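Local coordinates for protein dextranase (Pseudarthrobacter oxydans, PDB 6NZS) that hydrolyses internal alpha-1,6-glucosidic linkages of dextran, as an endo-acting enzyme of glycoside hydrolase family 49, at residues 1-5 / 50-54; 84-90 / 184-190; 96-102 / 131-137; 120-124 / 143-147. All blocks are in the same frame, centred on the assembly; numbering follows the deposited sequence.

Contact 1 of 4, residues 1-5 / 50-54; sequences AITTA and AYDAF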
loop_
_atom_site.group_PDB
_atom_site.type_symbol
_atom_site.label_atom_id
_atom_site.label_comp_id
_atom_site.label_asym_id
_atom_site.label_seq_id
_atom_site.Cartn_x
_atom_site.Cartn_y
_atom_site.Cartn_z
ATOM N N ALA A 1 -9.329 13.338 -30.756
ATOM C CA ALA A 1 -7.909 13.095 -30.984
ATOM C C ALA A 1 -7.121 13.226 -29.687
ATOM O O ALA A 1 -7.207 14.246 -29.002
ATOM C CB ALA A 1 -7.365 14.058 -32.028
ATOM N N ILE A 2 -6.344 12.191 -29.366
ATOM C CA ILE A 2 -5.523 12.202 -28.160
ATOM C C ILE A 2 -4.375 13.185 -28.339
ATOM O O ILE A 2 -3.647 13.141 -29.341
ATOM C CB ILE A 2 -5.000 10.789 -27.862
ATOM C CG1 ILE A 2 -6.163 9.831 -27.604
ATOM C CG2 ILE A 2 -4.045 10.804 -26.672
ATOM C CD1 ILE A 2 -7.112 10.306 -26.524
ATOM N N THR A 3 -4.197 14.073 -27.361
ATOM C CA THR A 3 -3.087 15.017 -27.353
ATOM C C THR A 3 -2.417 14.951 -25.990
ATOM O O THR A 3 -3.048 15.271 -24.978
ATOM C CB THR A 3 -3.573 16.445 -27.614
ATOM O OG1 THR A 3 -4.402 16.465 -28.785
ATOM C CG2 THR A 3 -2.389 17.383 -27.818
ATOM N N THR A 4 -1.150 14.561 -25.963
ATOM C CA THR A 4 -0.399 14.482 -24.717
ATOM C C THR A 4 0.546 15.671 -24.576
ATOM O O THR A 4 0.880 16.356 -25.548
ATOM C CB THR A 4 0.402 13.181 -24.646
ATOM O OG1 THR A 4 1.297 13.105 -25.764
ATOM C CG2 THR A 4 -0.529 11.967 -24.653
ATOM N N ALA A 5 0.975 15.914 -23.340
ATOM C CA ALA A 5 1.862 17.025 -23.018
ATOM C C ALA A 5 3.290 16.546 -22.822
ATOM O O ALA A 5 3.535 15.519 -22.184
ATOM C CB ALA A 5 1.409 17.724 -21.736
ATOM N N ALA A 50 -5.891 21.548 -22.414
ATOM C CA ALA A 50 -5.970 20.344 -21.597
ATOM C C ALA A 50 -5.439 19.157 -22.390
ATOM O O ALA A 50 -5.793 18.973 -23.560
ATOM C CB ALA A 50 -7.407 20.079 -21.149
ATOM N N TYR A 51 -4.599 18.355 -21.744
ATOM C CA TYR A 51 -3.913 17.241 -22.382
ATOM C C TYR A 51 -4.390 15.926 -21.781
ATOM O O TYR A 51 -4.585 15.827 -20.568
ATOM C CB TYR A 51 -2.408 17.365 -22.173
ATOM C CG TYR A 51 -1.814 18.586 -22.824
ATOM C CD1 TYR A 51 -1.398 18.545 -24.145
ATOM C CD2 TYR A 51 -1.676 19.780 -22.121
ATOM C CE1 TYR A 51 -0.845 19.660 -24.753
ATOM C CE2 TYR A 51 -1.124 20.903 -22.723
ATOM C CZ TYR A 51 -0.713 20.830 -24.037
ATOM O OH TYR A 51 -0.163 21.943 -24.643
ATOM N N ASP A 52 -4.575 14.924 -22.634
ATOM C CA ASP A 52 -4.974 13.604 -22.162
ATOM C C ASP A 52 -3.850 12.945 -21.379
ATOM O O ASP A 52 -2.674 13.056 -21.736
ATOM C CB ASP A 52 -5.316 12.726 -23.359
ATOM C CG ASP A 52 -6.471 13.275 -24.153
ATOM O OD1 ASP A 52 -7.614 13.193 -23.660
ATOM O OD2 ASP A 52 -6.234 13.801 -25.260
ATOM N N ALA A 53 -4.218 12.257 -20.297
ATOM C CA ALA A 53 -3.292 11.434 -19.530
ATOM C C ALA A 53 -3.911 10.054 -19.411
ATOM O O ALA A 53 -5.087 9.935 -19.059
ATOM C CB ALA A 53 -3.066 12.008 -18.130
ATOM N N PHE A 54 -3.135 9.021 -19.712
ATOM C CA PHE A 54 -3.684 7.672 -19.711
ATOM C C PHE A 54 -4.184 7.294 -18.324
ATOM O O PHE A 54 -3.567 7.637 -17.311
ATOM C CB PHE A 54 -2.603 6.677 -20.127
ATOM C CG PHE A 54 -3.151 5.339 -20.518
ATOM C CD1 PHE A 54 -3.773 5.176 -21.750
ATOM C CD2 PHE A 54 -3.072 4.255 -19.663
ATOM C CE1 PHE A 54 -4.289 3.954 -22.127
ATOM C CE2 PHE A 54 -3.583 3.015 -20.039
ATOM C CZ PHE A 54 -4.191 2.862 -21.265
HETATM O O HOH W 1 -7.919 15.363 -26.579
#
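On the side of 50-54, nearly all of the buried surface belongs to Asp52 and Tyr51; the two segments together bury 309 Å². The Asp52 side chain, with chi1 at -62° (m), points toward the N-terminal segment, and its OD2 accepts a hydrogen bond from Thr3 N at 2.9 Å with a nearly linear angle of 169°. In return Asp52 N donates to Thr3 O at 2.8 Å, so main chain and carboxylate together hold the backbone NH and backbone carbonyl of Thr3. A water 2.6 Å from Asp52 OD2 and 2.8 Å from Ala1 O extends the link to the first residue, while Asp52 OD1 is taken by Gln40 on strand 37-43. Tyr51, also m (chi1 -64°), presents one ring face to Ala5: Ala5 CB lies 3.7 Å from the ring centroid and 20° off the normal, a CH-pi contact. Thr3 O approaches the same ring at its edge. Thr4 directs its CB away from 50-54, though Thr4 CG2 still lies 3.8 Å from Asp52 O. The arrangement is that of an irregular N-terminal arm, residues 1-5, fastened by an aspartate and a tyrosine to strand 51-58 of the Ig-like N-terminal domain of family 49.

Contact 2 of 4, residues 84-90 / 184-190; sequences TMSWSSF and NSMMIFA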
loop_
_atom_site.group_PDB
_atom_site.type_symbol
_atom_site.label_atom_id
_atom_site.label_comp_id
_atom_site.label_asym_id
_atom_site.label_seq_id
_atom_site.Cartn_x
_atom_site.Cartn_y
_atom_site.Cartn_z
ATOM N N THR A 84 -12.779 -2.765 -9.352
ATOM C CA THR A 84 -11.623 -2.466 -10.183
ATOM C C THR A 84 -10.897 -1.285 -9.570
ATOM O O THR A 84 -11.466 -0.536 -8.770
ATOM C CB THR A 84 -11.982 -2.091 -11.640
ATOM O OG1 THR A 84 -12.640 -0.809 -11.682
ATOM C CG2 THR A 84 -12.883 -3.138 -12.271
ATOM N N MET A 85 -9.634 -1.119 -9.958
ATOM C CA MET A 85 -8.846 0.029 -9.518
ATOM C C MET A 85 -8.214 0.684 -10.737
ATOM O O MET A 85 -7.346 0.088 -11.382
ATOM C CB MET A 85 -7.790 -0.364 -8.487
ATOM C CG MET A 85 -6.922 0.827 -8.047
ATOM S SD MET A 85 -5.884 0.491 -6.605
ATOM C CE MET A 85 -7.126 0.432 -5.323
ATOM N N SER A 86 -8.644 1.900 -11.046
ATOM C CA SER A 86 -8.064 2.686 -12.124
ATOM C C SER A 86 -7.123 3.723 -11.528
ATOM O O SER A 86 -7.307 4.168 -10.391
ATOM C CB SER A 86 -9.140 3.421 -12.931
ATOM O OG SER A 86 -10.017 2.513 -13.581
ATOM N N TRP A 87 -6.104 4.106 -12.293
ATOM C CA TRP A 87 -5.200 5.149 -11.814
ATOM C C TRP A 87 -4.555 5.847 -12.997
ATOM O O TRP A 87 -4.301 5.232 -14.036
ATOM C CB TRP A 87 -4.128 4.619 -10.853
ATOM C CG TRP A 87 -2.983 3.889 -11.519
ATOM C CD1 TRP A 87 -1.765 4.408 -11.856
ATOM C CD2 TRP A 87 -2.964 2.513 -11.929
ATOM N NE1 TRP A 87 -0.986 3.440 -12.451
ATOM C CE2 TRP A 87 -1.703 2.269 -12.507
ATOM C CE3 TRP A 87 -3.898 1.465 -11.868
ATOM C CZ2 TRP A 87 -1.343 1.020 -13.016
ATOM C CZ3 TRP A 87 -3.540 0.230 -12.383
ATOM C CH2 TRP A 87 -2.279 0.019 -12.953
ATOM N N SER A 88 -4.302 7.144 -12.827
ATOM C CA SER A 88 -3.654 7.951 -13.846
ATOM C C SER A 88 -2.500 8.695 -13.204
ATOM O O SER A 88 -2.683 9.346 -12.168
ATOM C CB SER A 88 -4.646 8.958 -14.443
ATOM O OG SER A 88 -4.027 9.740 -15.450
ATOM N N SER A 89 -1.323 8.597 -13.816
ATOM C CA SER A 89 -0.146 9.356 -13.413
ATOM C C SER A 89 0.168 10.438 -14.440
ATOM O O SER A 89 -0.053 10.275 -15.643
ATOM C CB SER A 89 1.082 8.447 -13.298
ATOM O OG SER A 89 0.968 7.612 -12.155
ATOM N N PHE A 90 0.687 11.551 -13.944
ATOM C CA PHE A 90 1.271 12.561 -14.811
ATOM C C PHE A 90 2.325 13.292 -14.004
ATOM O O PHE A 90 2.350 13.207 -12.775
ATOM C CB PHE A 90 0.218 13.521 -15.400
ATOM C CG PHE A 90 -0.590 14.272 -14.363
ATOM C CD1 PHE A 90 -0.116 15.464 -13.820
ATOM C CD2 PHE A 90 -1.831 13.803 -13.958
ATOM C CE1 PHE A 90 -0.862 16.161 -12.872
ATOM C CE2 PHE A 90 -2.581 14.494 -13.021
ATOM C CZ PHE A 90 -2.103 15.671 -12.474
ATOM N N ASN A 184 -15.574 1.026 -8.662
ATOM C CA ASN A 184 -14.501 1.223 -9.624
ATOM C C ASN A 184 -13.732 2.443 -9.131
ATOM O O ASN A 184 -14.183 3.582 -9.288
ATOM C CB ASN A 184 -15.092 1.415 -11.016
ATOM C CG ASN A 184 -15.888 0.211 -11.456
ATOM O OD1 ASN A 184 -15.328 -0.855 -11.700
ATOM N ND2 ASN A 184 -17.206 0.362 -11.529
ATOM N N SER A 185 -12.609 2.194 -8.482
ATOM C CA SER A 185 -11.875 3.299 -7.889
ATOM C C SER A 185 -11.050 4.034 -8.939
ATOM O O SER A 185 -10.753 3.517 -10.023
ATOM C CB SER A 185 -11.018 2.811 -6.725
ATOM O OG SER A 185 -10.049 1.861 -7.123
ATOM N N MET A 186 -10.695 5.275 -8.606
ATOM C CA MET A 186 -9.961 6.152 -9.516
ATOM C C MET A 186 -8.929 6.916 -8.701
ATOM O O MET A 186 -9.290 7.812 -7.928
ATOM C CB MET A 186 -10.899 7.127 -10.231
ATOM C CG MET A 186 -10.170 8.134 -11.135
ATOM S SD MET A 186 -9.219 7.318 -12.440
ATOM C CE MET A 186 -8.383 8.725 -13.172
ATOM N N MET A 187 -7.651 6.577 -8.888
ATOM C CA MET A 187 -6.550 7.250 -8.220
ATOM C C MET A 187 -5.867 8.191 -9.195
ATOM O O MET A 187 -5.705 7.872 -10.377
ATOM C CB MET A 187 -5.532 6.219 -7.736
ATOM C CG MET A 187 -5.399 6.155 -6.232
ATOM S SD MET A 187 -6.954 5.752 -5.429
ATOM C CE MET A 187 -7.292 4.167 -6.209
ATOM N N ILE A 188 -5.474 9.358 -8.697
ATOM C CA ILE A 188 -4.635 10.289 -9.444
ATOM C C ILE A 188 -3.300 10.395 -8.726
ATOM O O ILE A 188 -3.252 10.672 -7.518
ATOM C CB ILE A 188 -5.285 11.675 -9.586
ATOM C CG1 ILE A 188 -6.584 11.574 -10.391
ATOM C CG2 ILE A 188 -4.306 12.662 -10.250
ATOM C CD1 ILE A 188 -7.369 12.877 -10.476
ATOM N N PHE A 189 -2.221 10.165 -9.462
ATOM C CA PHE A 189 -0.871 10.315 -8.946
ATOM C C PHE A 189 -0.277 11.515 -9.688
ATOM O O PHE A 189 0.242 11.382 -10.798
ATOM C CB PHE A 189 -0.053 9.048 -9.202
ATOM C CG PHE A 189 -0.622 7.793 -8.572
ATOM C CD1 PHE A 189 -1.428 7.840 -7.432
ATOM C CD2 PHE A 189 -0.321 6.558 -9.125
ATOM C CE1 PHE A 189 -1.924 6.665 -6.867
ATOM C CE2 PHE A 189 -0.807 5.390 -8.565
ATOM C CZ PHE A 189 -1.613 5.441 -7.433
ATOM N N ALA A 190 -0.402 12.698 -9.077
ATOM C CA ALA A 190 0.128 13.948 -9.622
ATOM C C ALA A 190 1.532 14.085 -9.061
ATOM O O ALA A 190 1.709 14.450 -7.898
ATOM C CB ALA A 190 -0.755 15.118 -9.197
HETATM O O HOH W 2 -10.633 -0.574 -5.979
#
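This is the one parallel pairing in a sheet whose other pairings are antiparallel, joining strands 84-90 and 184-190 in the buried part of the N-terminal Ig-like domain. All fourteen residues are buried, the short axes approach to 4.5 Å at 20°, and an unbroken register runs from Thr84 with Asn184 to Phe90 with Ala190. The bonds alternate as parallel strands require: Ser185 N to Thr84 O (3.0 Å), Ser86 N to Ser185 O (2.8 Å), Met187 N to Ser86 O (2.9 Å), Ser88 N to Met187 O (2.9 Å), Phe189 N to Ser88 O (2.9 Å) and Phe90 N to Phe189 O (3.2 Å). At one end Thr84 OG1 donates to Asn184 OD1 at 2.7 Å, and a water bridges Thr84 O and Ser185 OG.

On the face with Met85, Trp87 and Phe189, Met85 CG meets Met187 CE at 3.8 Å, and Trp87 CD1 lies 3.6 Å from Phe189 CE2; the five-membered ring of Trp87 and the Phe189 ring lie oblique, planes at 34°. On the other face, the p rotamer of Phe90 carries its ring across to the partner strand: Ala190 CA sits over its ring, 4.2 Å from the centroid, and Phe90 CE2 touches Ile188 CG2 at 3.7 Å. Strand 51-58 continues the sheet beyond 84-90 and strand 144-150 beyond 184-190, both antiparallel, while Met186 and Ile188 pack on Leu39 of strand 37-43.

Contact 3 of 4, residues 96-102 / 131-137; sequences VWVDVSL and DTVKIKV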
loop_
_atom_site.group_PDB
_atom_site.type_symbol
_atom_site.label_atom_id
_atom_site.label_comp_id
_atom_site.label_asym_id
_atom_site.label_seq_id
_atom_site.Cartn_x
_atom_site.Cartn_y
_atom_site.Cartn_z
ATOM N N VAL A 96 -2.372 22.729 -11.543
ATOM C CA VAL A 96 -3.107 22.244 -12.706
ATOM C C VAL A 96 -4.591 22.151 -12.388
ATOM O O VAL A 96 -5.004 22.023 -11.234
ATOM C CB VAL A 96 -2.614 20.872 -13.215
ATOM C CG1 VAL A 96 -1.202 20.972 -13.793
ATOM C CG2 VAL A 96 -2.697 19.829 -12.099
ATOM N N TRP A 97 -5.392 22.209 -13.446
ATOM C CA TRP A 97 -6.787 21.784 -13.400
ATOM C C TRP A 97 -6.882 20.408 -14.044
ATOM O O TRP A 97 -6.431 20.218 -15.178
ATOM C CB TRP A 97 -7.670 22.742 -14.203
ATOM C CG TRP A 97 -8.103 24.000 -13.488
ATOM C CD1 TRP A 97 -7.720 25.278 -13.781
ATOM C CD2 TRP A 97 -9.027 24.100 -12.390
ATOM N NE1 TRP A 97 -8.338 26.165 -12.928
ATOM C CE2 TRP A 97 -9.145 25.468 -12.067
ATOM C CE3 TRP A 97 -9.761 23.168 -11.649
ATOM C CZ2 TRP A 97 -9.968 25.925 -11.032
ATOM C CZ3 TRP A 97 -10.585 23.627 -10.624
ATOM C CH2 TRP A 97 -10.676 24.992 -10.326
ATOM N N VAL A 98 -7.452 19.447 -13.321
ATOM C CA VAL A 98 -7.627 18.082 -13.816
ATOM C C VAL A 98 -9.111 17.854 -14.059
ATOM O O VAL A 98 -9.914 17.990 -13.132
ATOM C CB VAL A 98 -7.084 17.055 -12.814
ATOM C CG1 VAL A 98 -7.262 15.666 -13.360
ATOM C CG2 VAL A 98 -5.613 17.327 -12.527
ATOM N N ASP A 99 -9.479 17.516 -15.298
ATOM C CA ASP A 99 -10.854 17.136 -15.621
ATOM C C ASP A 99 -10.973 15.625 -15.488
ATOM O O ASP A 99 -10.196 14.887 -16.104
ATOM C CB ASP A 99 -11.204 17.508 -17.067
ATOM C CG ASP A 99 -11.160 18.997 -17.320
ATOM O OD1 ASP A 99 -11.840 19.742 -16.596
ATOM O OD2 ASP A 99 -10.451 19.413 -18.256
ATOM N N VAL A 100 -11.946 15.167 -14.704
ATOM C CA VAL A 100 -12.221 13.738 -14.572
ATOM C C VAL A 100 -13.646 13.504 -15.038
ATOM O O VAL A 100 -14.582 14.126 -14.520
ATOM C CB VAL A 100 -12.037 13.220 -13.138
ATOM C CG1 VAL A 100 -12.135 11.698 -13.139
ATOM C CG2 VAL A 100 -10.697 13.662 -12.580
ATOM N N SER A 101 -13.808 12.613 -16.012
ATOM C CA SER A 101 -15.103 12.302 -16.599
ATOM C C SER A 101 -15.448 10.847 -16.319
ATOM O O SER A 101 -14.605 9.956 -16.484
ATOM C CB SER A 101 -15.079 12.532 -18.108
ATOM O OG SER A 101 -14.876 13.904 -18.396
ATOM N N LEU A 102 -16.688 10.617 -15.899
ATOM C CA LEU A 102 -17.208 9.276 -15.682
ATOM C C LEU A 102 -17.774 8.772 -17.006
ATOM O O LEU A 102 -18.566 9.469 -17.651
ATOM C CB LEU A 102 -18.300 9.347 -14.613
ATOM C CG LEU A 102 -18.959 8.058 -14.123
ATOM C CD1 LEU A 102 -17.932 7.056 -13.594
ATOM C CD2 LEU A 102 -19.991 8.377 -13.051
ATOM N N ASP A 131 -21.357 14.819 -16.217
ATOM C CA ASP A 131 -20.451 13.692 -16.002
ATOM C C ASP A 131 -18.996 14.091 -15.798
ATOM O O ASP A 131 -18.131 13.207 -15.762
ATOM C CB ASP A 131 -20.581 12.614 -17.091
ATOM C CG ASP A 131 -20.313 13.134 -18.482
ATOM O OD1 ASP A 131 -19.715 14.220 -18.644
ATOM O OD2 ASP A 131 -20.697 12.425 -19.441
ATOM N N THR A 132 -18.700 15.380 -15.629
ATOM C CA THR A 132 -17.314 15.838 -15.593
ATOM C C THR A 132 -17.090 16.873 -14.500
ATOM O O THR A 132 -17.781 17.897 -14.454
ATOM C CB THR A 132 -16.922 16.454 -16.940
ATOM O OG1 THR A 132 -17.075 15.480 -17.983
ATOM C CG2 THR A 132 -15.479 16.946 -16.904
ATOM N N VAL A 133 -16.093 16.626 -13.651
ATOM C CA VAL A 133 -15.666 17.565 -12.623
ATOM C C VAL A 133 -14.258 18.033 -12.964
ATOM O O VAL A 133 -13.468 17.295 -13.564
ATOM C CB VAL A 133 -15.708 16.892 -11.230
ATOM C CG1 VAL A 133 -14.694 15.735 -11.144
ATOM C CG2 VAL A 133 -15.479 17.894 -10.117
ATOM N N LYS A 134 -13.956 19.276 -12.600
ATOM C CA LYS A 134 -12.620 19.847 -12.720
ATOM C C LYS A 134 -12.069 20.049 -11.314
ATOM O O LYS A 134 -12.740 20.644 -10.465
ATOM C CB LYS A 134 -12.672 21.193 -13.464
ATOM C CG LYS A 134 -11.369 21.613 -14.149
ATOM C CD LYS A 134 -11.492 23.002 -14.803
ATOM C CE LYS A 134 -12.466 22.965 -15.967
ATOM N NZ LYS A 134 -11.860 22.369 -17.200
ATOM N N ILE A 135 -10.862 19.542 -11.066
ATOM C CA ILE A 135 -10.221 19.580 -9.753
ATOM C C ILE A 135 -8.918 20.358 -9.874
ATOM O O ILE A 135 -8.086 20.048 -10.737
ATOM C CB ILE A 135 -9.921 18.156 -9.246
ATOM C CG1 ILE A 135 -11.203 17.334 -9.187
ATOM C CG2 ILE A 135 -9.233 18.192 -7.884
ATOM C CD1 ILE A 135 -10.938 15.840 -9.162
ATOM N N LYS A 136 -8.717 21.340 -8.996
ATOM C CA LYS A 136 -7.472 22.105 -9.001
ATOM C C LYS A 136 -6.485 21.424 -8.065
ATOM O O LYS A 136 -6.708 21.368 -6.852
ATOM C CB LYS A 136 -7.700 23.550 -8.578
ATOM C CG LYS A 136 -6.434 24.386 -8.731
ATOM C CD LYS A 136 -6.670 25.809 -8.268
ATOM C CE LYS A 136 -6.716 26.762 -9.440
ATOM N NZ LYS A 136 -5.791 27.896 -9.203
ATOM N N VAL A 137 -5.402 20.897 -8.625
ATOM C CA VAL A 137 -4.358 20.240 -7.841
ATOM C C VAL A 137 -3.192 21.219 -7.718
ATOM O O VAL A 137 -2.543 21.521 -8.733
ATOM C CB VAL A 137 -3.911 18.917 -8.479
ATOM C CG1 VAL A 137 -2.878 18.238 -7.598
ATOM C CG2 VAL A 137 -5.116 17.988 -8.695
#
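Strands 96-102 and 132-137 run antiparallel, their short axes 4.4 Å apart at closest approach and 153° between directions. Hydrogen-bonded pairs alternate with non-hydrogen-bonded ones: Val96 N bonds Val137 O at 3.1 Å, Val98 N bonds Ile135 O at 2.7 Å and Val100 N bonds Val133 O at 2.9 Å, each pair returning the second bond, and Leu102 N reaches Asp131 O at 3.0 Å. The ladder belongs to the sheet of the Ig-like domain, where strand 37-43 flanks 96-102 and strand 125-129 flanks 132-137. The alternation gives the pair an apolar face and a mostly polar one that includes Trp97. On the first, Val98 CG2 meets Val137 CG2 at 3.9 Å and Val100 CG2 meets Ile135 CD1 at 4.1 Å, with Phe150 of strand 144-150 against Val100 and Val133. On the second, Asp99 OD1 and Lys134 NZ form a 2.7 Å salt bridge. Lys136 CB lies over the six-membered ring of Trp97, 3.6 Å from the centroid and 16° off the normal, a CH-pi contact.

Contact 4 of 4, residues 120-124 / 143-147; sequences SYNFE and GYRFS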
loop_
_atom_site.group_PDB
_atom_site.type_symbol
_atom_site.label_atom_id
_atom_site.label_comp_id
_atom_site.label_asym_id
_atom_site.label_seq_id
_atom_site.Cartn_x
_atom_site.Cartn_y
_atom_site.Cartn_z
ATOM N N SER A 120 -8.727 15.678 3.739
ATOM C CA SER A 120 -7.953 16.841 4.147
ATOM C C SER A 120 -7.440 17.642 2.956
ATOM O O SER A 120 -7.034 18.793 3.146
ATOM C CB SER A 120 -6.790 16.403 5.042
ATOM O OG SER A 120 -5.892 15.554 4.339
ATOM N N TYR A 121 -7.434 17.064 1.749
ATOM C CA TYR A 121 -7.062 17.799 0.534
ATOM C C TYR A 121 -8.315 18.508 0.057
ATOM O O TYR A 121 -9.089 17.992 -0.757
ATOM C CB TYR A 121 -6.562 16.881 -0.576
ATOM C CG TYR A 121 -5.411 15.970 -0.252
ATOM C CD1 TYR A 121 -4.640 16.139 0.892
ATOM C CD2 TYR A 121 -5.084 14.940 -1.116
ATOM C CE1 TYR A 121 -3.597 15.275 1.168
ATOM C CE2 TYR A 121 -4.049 14.086 -0.852
ATOM C CZ TYR A 121 -3.308 14.255 0.282
ATOM O OH TYR A 121 -2.288 13.386 0.542
ATOM N N ASN A 122 -8.515 19.715 0.556
ATOM C CA ASN A 122 -9.709 20.481 0.222
ATOM C C ASN A 122 -9.529 21.186 -1.127
ATOM O O ASN A 122 -9.601 22.405 -1.240
ATOM C CB ASN A 122 -9.994 21.449 1.364
ATOM C CG ASN A 122 -11.304 22.188 1.194
ATOM O OD1 ASN A 122 -12.280 21.637 0.674
ATOM N ND2 ASN A 122 -11.343 23.438 1.646
ATOM N N PHE A 123 -9.279 20.386 -2.169
ATOM C CA PHE A 123 -9.054 20.941 -3.499
ATOM C C PHE A 123 -10.309 21.638 -4.012
ATOM O O PHE A 123 -11.434 21.168 -3.800
ATOM C CB PHE A 123 -8.724 19.839 -4.501
ATOM C CG PHE A 123 -7.438 19.106 -4.237
ATOM C CD1 PHE A 123 -6.371 19.704 -3.590
ATOM C CD2 PHE A 123 -7.297 17.802 -4.681
ATOM C CE1 PHE A 123 -5.183 18.990 -3.377
ATOM C CE2 PHE A 123 -6.128 17.100 -4.479
ATOM C CZ PHE A 123 -5.071 17.694 -3.835
ATOM N N GLU A 124 -10.106 22.751 -4.715
ATOM C CA GLU A 124 -11.203 23.392 -5.427
ATOM C C GLU A 124 -11.740 22.441 -6.490
ATOM O O GLU A 124 -10.966 21.803 -7.213
ATOM C CB GLU A 124 -10.702 24.677 -6.089
ATOM C CG GLU A 124 -11.725 25.351 -6.987
ATOM C CD GLU A 124 -11.358 26.786 -7.335
ATOM O OE1 GLU A 124 -12.173 27.445 -8.021
ATOM O OE2 GLU A 124 -10.266 27.247 -6.927
ATOM N N GLY A 143 4.148 16.222 -4.684
ATOM C CA GLY A 143 3.003 15.784 -5.456
ATOM C C GLY A 143 1.858 15.386 -4.528
ATOM O O GLY A 143 1.906 15.559 -3.305
ATOM N N TYR A 144 0.804 14.856 -5.151
ATOM C CA TYR A 144 -0.363 14.373 -4.425
ATOM C C TYR A 144 -0.827 13.069 -5.050
ATOM O O TYR A 144 -0.890 12.953 -6.275
ATOM C CB TYR A 144 -1.521 15.376 -4.539
ATOM C CG TYR A 144 -1.365 16.635 -3.728
ATOM C CD1 TYR A 144 -0.734 17.760 -4.263
ATOM C CD2 TYR A 144 -1.844 16.713 -2.422
ATOM C CE1 TYR A 144 -0.591 18.921 -3.521
ATOM C CE2 TYR A 144 -1.697 17.883 -1.671
ATOM C CZ TYR A 144 -1.067 18.979 -2.232
ATOM O OH TYR A 144 -0.907 20.151 -1.512
ATOM N N ARG A 145 -1.153 12.093 -4.205
ATOM C CA ARG A 145 -1.778 10.844 -4.635
ATOM C C ARG A 145 -3.121 10.747 -3.923
ATOM O O ARG A 145 -3.170 10.778 -2.687
ATOM C CB ARG A 145 -0.881 9.655 -4.270
ATOM C CG ARG A 145 0.436 9.599 -5.083
ATOM C CD ARG A 145 1.671 9.309 -4.217
ATOM N NE ARG A 145 1.910 10.358 -3.222
ATOM C CZ ARG A 145 2.468 11.537 -3.478
ATOM N NH1 ARG A 145 2.863 11.849 -4.706
ATOM N NH2 ARG A 145 2.626 12.417 -2.496
ATOM N N PHE A 146 -4.209 10.666 -4.687
ATOM C CA PHE A 146 -5.528 10.784 -4.075
ATOM C C PHE A 146 -6.571 10.045 -4.896
ATOM O O PHE A 146 -6.354 9.707 -6.065
ATOM C CB PHE A 146 -5.927 12.260 -3.866
ATOM C CG PHE A 146 -5.984 13.080 -5.133
ATOM C CD1 PHE A 146 -4.832 13.619 -5.682
ATOM C CD2 PHE A 146 -7.204 13.331 -5.753
ATOM C CE1 PHE A 146 -4.897 14.377 -6.837
ATOM C CE2 PHE A 146 -7.286 14.082 -6.901
ATOM C CZ PHE A 146 -6.129 14.619 -7.442
ATOM N N SER A 147 -7.722 9.820 -4.263
ATOM C CA SER A 147 -8.843 9.094 -4.835
ATOM C C SER A 147 -9.953 10.073 -5.205
ATOM O O SER A 147 -10.266 10.996 -4.438
ATOM C CB SER A 147 -9.365 8.113 -3.779
ATOM O OG SER A 147 -10.568 7.505 -4.207
HETATM O O HOH W 3 -0.559 12.508 -1.321
#
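An aromatic cluster of four rings, Tyr121, Phe123, Tyr144 and Phe146, ties the loop preceding strand 125-129 to strand 144-150 in the Ig-like domain. The backbones stay well apart, the nearest CA pair, Tyr121 and Phe146, being 8.5 Å away, so rings span the gap. Three edge-to-face pairs supply the evidence. The edge of Tyr144 meets the face of Tyr121 (centroids 5.1 Å, planes at 80°), and the edge of Phe123 meets the faces of both Tyr144 (5.2 Å, 84°) and Phe146 (5.1 Å, 75°). Phe123 CZ lies 3.7 Å from Tyr144 CD2 and Phe123 CE2 3.8 Å from Phe146 CE1. Consecutive inverse gamma turns centred on Tyr121 and Asn122 shape the loop. Tyr121 also touches Asn402 and Val404 of strand 398-407 in the beta-solenoid, placing the cluster beside the interface of the two domains. Arg145 points its CB away from the loop, its guanidinium paired with Glu191. One water joins the segments, 2.7 Å from Tyr121 OH and accepting from Arg145 N at 3.0 Å.

How the contacts relate
All four contacts lie in the N-terminal Ig-like domain and reach one mixed sheet. Contacts 2 and 3 each touch all others, their centres about 13 Å apart. Contacts 3 and 4 nest inside the loop contact 2 closes. Probable hydrogen bonds join contact 2 to contact 1 (Phe54 O with Ser88 OG, 2.8 Å) and to contact 4 (Ile188 N with Phe146 O, 2.8 Å), and contact 3 to contact 4 (Lys136 N with Glu124 O, 2.9 Å). Apolar packing joins contacts 2 and 3 (Phe90 CZ with Val98 CG2, 3.9 Å); contacts 1 and 3 meet through Ala50 CB and Asp99 OD2 (4.3 Å), and contacts 1 and 4 stay about 11 Å apart at nearest atoms.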